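Local atomic coordinates of sensor protein CpxA (Vibrio parahaemolyticus, PDB entry 3V67), a protein that probably acts as the membrane-bound sensor histidine kinase of a two-component system, the present chain being its periplasmic, PAS-fold sensor domain. Residues A[76-87]-A[96-107]. Numbering follows the deposited sequence.
Sequences FQLRAMQNFVTS and QRLYGRYMIAGP
Helix 76-87 lies across the hairpin of strands 96-99 and 102-107, joined by a type II' turn from Y99 to Y102, its axis running at 41° to the second strand and 9.4 Å from it at closest approach. Where the CA atoms of the two segments are nearest, 6.3 Å between A80 CA and Y99 CA, A80 CB sits over the face of the Y99 ring, 4.0 Å from the centroid, and also meets I104 CD1. M81 bends so that CE touches I104 CG2. Farther along, F84 CG is anti to the backbone N, which turns the ring in among R97, I104 and G106. I104 CG2 lies over one of its faces, 3.6 Å from the centroid, while R97 CB and the G106 carbonyl meet its edge. At the other end Q77 lays CG over the Y102 ring, its amide nearly parallel to that ring (13°), and OE1 is held by R57 of strand 57-61. F76 CE2 touches Y102 CB at 3.5 Å, although F76 is poorly ordered. One hydrogen bond crosses: Y99 OH donates to N83 OD1 at 2.5 Å, approaching within the amide plane along a lone-pair direction, with a C=O...O angle of 130°. S87 CB lies 3.8 Å above one face of the R97 guanidinium, whose NH2 also makes a long, weak ion pair with E89. In this PAS-fold sensor domain, the helix is thus fixed to the sheet chiefly by apolar and CH-pi contacts, with the tyrosine-asparagine bond adding directional hold and giving the buried Y99 hydroxyl an acceptor.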
ATOM      1  N   PHE A  76       2.895  19.853  13.188  1.00 65.05           N
ATOM      2  CA  PHE A  76       2.571  19.289  11.882  1.00 57.61           C
ATOM      3  C   PHE A  76       1.650  18.073  11.981  1.00 53.82           C
ATOM      4  O   PHE A  76       0.618  18.010  11.307  1.00 61.01           O
ATOM      5  CB  PHE A  76       3.856  18.929  11.133  1.00 66.18           C
ATOM      6  CG  PHE A  76       3.652  17.951  10.017  1.00 74.77           C
ATOM      7  CD1 PHE A  76       3.033  18.338   8.841  1.00 78.13           C
ATOM      8  CD2 PHE A  76       4.088  16.644  10.142  1.00 80.64           C
ATOM      9  CE1 PHE A  76       2.846  17.436   7.812  1.00 81.19           C
ATOM     10  CE2 PHE A  76       3.905  15.737   9.118  1.00 82.78           C
ATOM     11  CZ  PHE A  76       3.282  16.133   7.951  1.00 83.28           C
ATOM     12  N   GLN A  77       2.025  17.119  12.829  1.00 46.53           N
ATOM     13  CA  GLN A  77       1.219  15.924  13.060  1.00 41.55           C
ATOM     14  C   GLN A  77      -0.188  16.296  13.521  1.00 35.22           C
ATOM     15  O   GLN A  77      -1.167  15.631  13.178  1.00 40.09           O
ATOM     16  CB  GLN A  77       1.895  15.025  14.100  1.00 44.68           C
ATOM     17  CG  GLN A  77       3.313  14.610  13.735  1.00 50.52           C
ATOM     18  CD  GLN A  77       4.015  13.854  14.848  1.00 56.72           C
ATOM     19  OE1 GLN A  77       3.579  13.871  16.000  1.00 56.07           O
ATOM     20  NE2 GLN A  77       5.108  13.182  14.507  1.00 62.14           N
ATOM     21  N   LEU A  78      -0.276  17.375  14.290  1.00 33.84           N
ATOM     22  CA  LEU A  78      -1.545  17.846  14.826  1.00 39.97           C
ATOM     23  C   LEU A  78      -2.435  18.424  13.724  1.00 34.88           C
ATOM     24  O   LEU A  78      -3.641  18.146  13.670  1.00 49.79           O
ATOM     25  CB  LEU A  78      -1.289  18.885  15.919  1.00 39.84           C
ATOM     26  CG  LEU A  78      -2.381  19.109  16.962  1.00 47.60           C
ATOM     27  CD1 LEU A  78      -3.344  17.933  17.004  1.00 41.53           C
ATOM     28  CD2 LEU A  78      -1.739  19.321  18.325  1.00 53.26           C
ATOM     29  N   ARG A  79      -1.833  19.226  12.847  1.00 32.83           N
ATOM     30  CA  ARG A  79      -2.537  19.764  11.688  1.00 50.28           C
ATOM     31  C   ARG A  79      -3.061  18.638  10.802  1.00 50.56           C
ATOM     32  O   ARG A  79      -4.235  18.627  10.407  1.00 49.25           O
ATOM     33  CB  ARG A  79      -1.610  20.668  10.873  1.00 56.90           C
ATOM     34  CG  ARG A  79      -1.687  22.141  11.234  1.00 68.38           C
ATOM     35  CD  ARG A  79      -0.498  22.580  12.067  1.00 77.38           C
ATOM     36  NE  ARG A  79       0.769  22.246  11.423  1.00 84.00           N
ATOM     37  CZ  ARG A  79       1.902  22.914  11.615  1.00 92.11           C
ATOM     38  NH1 ARG A  79       1.922  23.962  12.427  1.00 96.13           N
ATOM     39  NH2 ARG A  79       3.011  22.541  10.991  1.00 92.30           N
ATOM     40  N   ALA A  80      -2.176  17.692  10.498  1.00 44.54           N
ATOM     41  CA  ALA A  80      -2.531  16.550   9.666  1.00 38.31           C
ATOM     42  C   ALA A  80      -3.688  15.768  10.279  1.00 37.63           C
ATOM     43  O   ALA A  80      -4.635  15.407   9.581  1.00 36.39           O
ATOM     44  CB  ALA A  80      -1.321  15.645   9.465  1.00 37.55           C
ATOM     45  N   MET A  81      -3.615  15.520  11.585  1.00 37.92           N
ATOM     46  CA  MET A  81      -4.676  14.787  12.273  1.00 43.55           C
ATOM     47  C   MET A  81      -6.013  15.515  12.215  1.00 41.97           C
ATOM     48  O   MET A  81      -7.036  14.906  11.903  1.00 44.16           O
ATOM     49  CB  MET A  81      -4.305  14.491  13.728  1.00 49.89           C
ATOM     50  CG  MET A  81      -5.440  13.853  14.527  1.00 56.73           C
ATOM     51  SD  MET A  81      -6.182  12.404  13.735  1.00 42.73           S
ATOM     52  CE  MET A  81      -4.754  11.364  13.498  1.00 23.02           C
ATOM     53  N   GLN A  82      -6.003  16.810  12.517  1.00 45.12           N
ATOM     54  CA  GLN A  82      -7.230  17.601  12.464  1.00 50.19           C
ATOM     55  C   GLN A  82      -7.862  17.537  11.080  1.00 44.29           C
ATOM     56  O   GLN A  82      -9.066  17.261  10.935  1.00 39.76           O
ATOM     57  CB  GLN A  82      -6.955  19.055  12.849  1.00 65.16           C
ATOM     58  CG  GLN A  82      -8.108  20.009  12.562  1.00 79.35           C
ATOM     59  CD  GLN A  82      -9.276  19.854  13.526  1.00 88.61           C
ATOM     60  OE1 GLN A  82      -9.320  18.925  14.332  1.00 86.84           O
ATOM     61  NE2 GLN A  82     -10.227  20.778  13.448  1.00 97.02           N
ATOM     62  N   ASN A  83      -7.037  17.783  10.065  1.00 44.68           N
ATOM     63  CA  ASN A  83      -7.496  17.688   8.688  1.00 46.43           C
ATOM     64  C   ASN A  83      -8.115  16.326   8.394  1.00 43.73           C
ATOM     65  O   ASN A  83      -9.184  16.247   7.791  1.00 42.42           O
ATOM     66  CB  ASN A  83      -6.356  17.970   7.711  1.00 49.50           C
ATOM     67  CG  ASN A  83      -6.813  17.942   6.266  1.00 54.58           C
ATOM     68  OD1 ASN A  83      -6.833  16.891   5.630  1.00 55.15           O
ATOM     69  ND2 ASN A  83      -7.193  19.103   5.744  1.00 56.40           N
ATOM     70  N   PHE A  84      -7.447  15.262   8.837  1.00 30.92           N
ATOM     71  CA  PHE A  84      -7.943  13.904   8.629  1.00 27.01           C
ATOM     72  C   PHE A  84      -9.320  13.716   9.245  1.00 32.25           C
ATOM     73  O   PHE A  84     -10.232  13.196   8.600  1.00 32.54           O
ATOM     74  CB  PHE A  84      -6.972  12.868   9.204  1.00 26.91           C
ATOM     75  CG  PHE A  84      -7.357  11.446   8.902  1.00 32.49           C
ATOM     76  CD1 PHE A  84      -6.935  10.834   7.734  1.00 30.99           C
ATOM     77  CD2 PHE A  84      -8.141  10.720   9.787  1.00 28.85           C
ATOM     78  CE1 PHE A  84      -7.289   9.527   7.451  1.00 26.06           C
ATOM     79  CE2 PHE A  84      -8.497   9.415   9.509  1.00 26.82           C
ATOM     80  CZ  PHE A  84      -8.069   8.818   8.338  1.00 24.72           C
ATOM     81  N   VAL A  85      -9.461  14.142  10.497  1.00 36.57           N
ATOM     82  CA  VAL A  85     -10.716  14.003  11.223  1.00 33.80           C
ATOM     83  C   VAL A  85     -11.853  14.725  10.508  1.00 37.43           C
ATOM     84  O   VAL A  85     -12.946  14.173  10.353  1.00 30.13           O
ATOM     85  CB  VAL A  85     -10.597  14.522  12.669  1.00 34.45           C
ATOM     86  CG1 VAL A  85     -11.967  14.593  13.331  1.00 36.10           C
ATOM     87  CG2 VAL A  85      -9.653  13.642  13.472  1.00 29.15           C
ATOM     88  N   THR A  86     -11.598  15.951  10.060  1.00 42.90           N
ATOM     89  CA  THR A  86     -12.640  16.693   9.352  1.00 47.02           C
ATOM     90  C   THR A  86     -12.828  16.224   7.905  1.00 49.10           C
ATOM     91  O   THR A  86     -13.778  16.630   7.236  1.00 53.12           O
ATOM     92  CB  THR A  86     -12.390  18.217   9.385  1.00 51.61           C
ATOM     93  OG1 THR A  86     -11.058  18.498   8.936  1.00 57.13           O
ATOM     94  CG2 THR A  86     -12.571  18.755  10.797  1.00 48.91           C
ATOM     95  N   SER A  87     -11.928  15.364   7.430  1.00 44.50           N
ATOM     96  CA  SER A  87     -11.997  14.857   6.059  1.00 38.53           C
ATOM     97  C   SER A  87     -12.719  13.515   5.943  1.00 37.47           C
ATOM     98  O   SER A  87     -12.958  13.033   4.836  1.00 38.23           O
ATOM     99  CB  SER A  87     -10.593  14.716   5.464  1.00 32.25           C
ATOM    100  OG  SER A  87      -9.878  15.936   5.528  1.00 39.81           O
ATOM    101  N   GLN A  96      -6.858   5.523   5.156  1.00 21.67           N
ATOM    102  CA  GLN A  96      -5.626   6.254   5.424  1.00 23.60           C
ATOM    103  C   GLN A  96      -5.380   7.367   4.408  1.00 31.57           C
ATOM    104  O   GLN A  96      -5.750   7.250   3.240  1.00 38.65           O
ATOM    105  CB  GLN A  96      -4.424   5.309   5.511  1.00 22.16           C
ATOM    106  CG  GLN A  96      -4.113   4.556   4.231  1.00 29.51           C
ATOM    107  CD  GLN A  96      -2.940   3.602   4.393  1.00 32.16           C
ATOM    108  OE1 GLN A  96      -2.596   3.210   5.508  1.00 36.18           O
ATOM    109  NE2 GLN A  96      -2.322   3.227   3.280  1.00 31.60           N
ATOM    110  N   ARG A  97      -4.764   8.451   4.872  1.00 27.96           N
ATOM    111  CA  ARG A  97      -4.435   9.592   4.023  1.00 21.63           C
ATOM    112  C   ARG A  97      -2.977   9.998   4.219  1.00 36.82           C
ATOM    113  O   ARG A  97      -2.464   9.964   5.338  1.00 39.55           O
ATOM    114  CB  ARG A  97      -5.338  10.785   4.340  1.00 23.88           C
ATOM    115  CG  ARG A  97      -6.727  10.710   3.723  1.00 35.21           C
ATOM    116  CD  ARG A  97      -7.559  11.930   4.101  1.00 39.17           C
ATOM    117  NE  ARG A  97      -8.596  12.209   3.113  1.00 45.47           N
ATOM    118  CZ  ARG A  97      -9.834  11.729   3.167  1.00 47.11           C
ATOM    119  NH1 ARG A  97     -10.199  10.936   4.166  1.00 56.15           N
ATOM    120  NH2 ARG A  97     -10.708  12.041   2.220  1.00 42.97           N
ATOM    121  N   LEU A  98      -2.317  10.392   3.136  1.00 42.46           N
ATOM    122  CA  LEU A  98      -0.916  10.788   3.205  1.00 39.50           C
ATOM    123  C   LEU A  98      -0.756  12.304   3.256  1.00 39.43           C
ATOM    124  O   LEU A  98      -1.222  13.022   2.374  1.00 38.38           O
ATOM    125  CB  LEU A  98      -0.129  10.210   2.027  1.00 40.41           C
ATOM    126  CG  LEU A  98       1.389  10.390   2.083  1.00 39.26           C
ATOM    127  CD1 LEU A  98       1.963   9.729   3.325  1.00 36.67           C
ATOM    128  CD2 LEU A  98       2.039   9.828   0.826  1.00 35.92           C
ATOM    129  N   TYR A  99      -0.092  12.777   4.303  1.00 46.12           N
ATOM    130  CA  TYR A  99       0.192  14.195   4.481  1.00 53.93           C
ATOM    131  C   TYR A  99       1.694  14.428   4.372  1.00 58.01           C
ATOM    132  O   TYR A  99       2.425  14.310   5.356  1.00 60.07           O
ATOM    133  CB  TYR A  99      -0.324  14.675   5.838  1.00 50.82           C
ATOM    134  CG  TYR A  99      -1.831  14.646   5.952  1.00 45.87           C
ATOM    135  CD1 TYR A  99      -2.587  15.769   5.641  1.00 40.69           C
ATOM    136  CD2 TYR A  99      -2.497  13.497   6.360  1.00 43.06           C
ATOM    137  CE1 TYR A  99      -3.960  15.750   5.735  1.00 40.29           C
ATOM    138  CE2 TYR A  99      -3.870  13.468   6.458  1.00 39.11           C
ATOM    139  CZ  TYR A  99      -4.599  14.599   6.145  1.00 45.28           C
ATOM    140  OH  TYR A  99      -5.973  14.578   6.240  1.00 45.51           O
ATOM    141  N   GLY A 100       2.148  14.754   3.166  1.00 58.09           N
ATOM    142  CA  GLY A 100       3.569  14.842   2.890  1.00 56.53           C
ATOM    143  C   GLY A 100       4.185  13.458   2.953  1.00 52.92           C
ATOM    144  O   GLY A 100       4.050  12.662   2.026  1.00 51.65           O
ATOM    145  N   ARG A 101       4.853  13.168   4.062  1.00 58.38           N
ATOM    146  CA  ARG A 101       5.442  11.855   4.282  1.00 64.03           C
ATOM    147  C   ARG A 101       4.819  11.203   5.509  1.00 59.16           C
ATOM    148  O   ARG A 101       5.275  10.154   5.963  1.00 59.57           O
ATOM    149  CB  ARG A 101       6.957  11.973   4.466  1.00 73.09           C
ATOM    150  CG  ARG A 101       7.722  12.333   3.200  1.00 80.87           C
ATOM    151  CD  ARG A 101       8.090  11.095   2.396  1.00 83.47           C
ATOM    152  NE  ARG A 101       8.960  11.414   1.265  1.00 89.37           N
ATOM    153  CZ  ARG A 101      10.284  11.521   1.343  1.00 90.10           C
ATOM    154  NH1 ARG A 101      10.899  11.340   2.504  1.00 91.70           N
ATOM    155  NH2 ARG A 101      10.993  11.815   0.262  1.00 86.10           N
ATOM    156  N   TYR A 102       3.774  11.829   6.042  1.00 52.14           N
ATOM    157  CA  TYR A 102       3.132  11.347   7.261  1.00 44.20           C
ATOM    158  C   TYR A 102       1.755  10.754   6.978  1.00 40.47           C
ATOM    159  O   TYR A 102       0.798  11.478   6.715  1.00 41.42           O
ATOM    160  CB  TYR A 102       3.013  12.482   8.278  1.00 44.16           C
ATOM    161  CG  TYR A 102       2.700  12.032   9.688  1.00 41.55           C
ATOM    162  CD1 TYR A 102       3.620  11.293  10.421  1.00 37.15           C
ATOM    163  CD2 TYR A 102       1.493  12.361  10.292  1.00 35.25           C
ATOM    164  CE1 TYR A 102       3.343  10.885  11.710  1.00 39.03           C
ATOM    165  CE2 TYR A 102       1.207  11.958  11.584  1.00 37.02           C
ATOM    166  CZ  TYR A 102       2.136  11.220  12.288  1.00 41.46           C
ATOM    167  OH  TYR A 102       1.860  10.816  13.575  1.00 44.61           O
ATOM    168  N   MET A 103       1.667   9.430   7.034  1.00 33.14           N
ATOM    169  CA  MET A 103       0.408   8.730   6.811  1.00 31.45           C
ATOM    170  C   MET A 103      -0.443   8.706   8.078  1.00 29.85           C
ATOM    171  O   MET A 103       0.073   8.542   9.183  1.00 37.30           O
ATOM    172  CB  MET A 103       0.672   7.294   6.354  1.00 33.76           C
ATOM    173  CG  MET A 103      -0.579   6.540   5.935  1.00 31.68           C
ATOM    174  SD  MET A 103      -1.113   6.993   4.276  1.00 21.62           S
ATOM    175  CE  MET A 103       0.089   6.104   3.301  1.00 23.76           C
ATOM    176  N   ILE A 104      -1.749   8.865   7.912  1.00 27.64           N
ATOM    177  CA  ILE A 104      -2.672   8.806   9.035  1.00 27.79           C
ATOM    178  C   ILE A 104      -3.812   7.838   8.758  1.00 28.80           C
ATOM    179  O   ILE A 104      -4.481   7.937   7.726  1.00 31.11           O
ATOM    180  CB  ILE A 104      -3.242  10.190   9.360  1.00 31.21           C
ATOM    181  CG1 ILE A 104      -2.163  11.052  10.021  1.00 23.90           C
ATOM    182  CG2 ILE A 104      -4.457  10.064  10.262  1.00 28.68           C
ATOM    183  CD1 ILE A 104      -2.644  12.410  10.438  1.00 19.54           C
ATOM    184  N   ALA A 105      -4.029   6.906   9.682  1.00 21.07           N
ATOM    185  CA  ALA A 105      -5.039   5.870   9.496  1.00 16.46           C
ATOM    186  C   ALA A 105      -6.092   5.871  10.603  1.00 16.51           C
ATOM    187  O   ALA A 105      -5.775   6.051  11.779  1.00 23.86           O
ATOM    188  CB  ALA A 105      -4.371   4.501   9.398  1.00 14.11           C
ATOM    189  N   GLY A 106      -7.345   5.664  10.215  1.00 15.99           N
ATOM    190  CA  GLY A 106      -8.448   5.609  11.162  1.00 13.06           C
ATOM    191  C   GLY A 106      -9.772   6.007  10.530  1.00 17.25           C
ATOM    192  O   GLY A 106      -9.858   6.179   9.315  1.00 19.76           O
ATOM    193  N   PRO A 107     -10.820   6.156  11.352  1.00 18.46           N
ATOM    194  CA  PRO A 107     -10.790   5.925  12.795  1.00 17.37           C
ATOM    195  C   PRO A 107     -11.174   4.494  13.127  1.00 18.37           C
ATOM    196  O   PRO A 107     -11.809   3.834  12.302  1.00 14.64           O
ATOM    197  CB  PRO A 107     -11.891   6.853  13.298  1.00 19.42           C
ATOM    198  CG  PRO A 107     -12.906   6.822  12.206  1.00 18.20           C
ATOM    199  CD  PRO A 107     -12.114   6.716  10.918  1.00 25.21           C
TER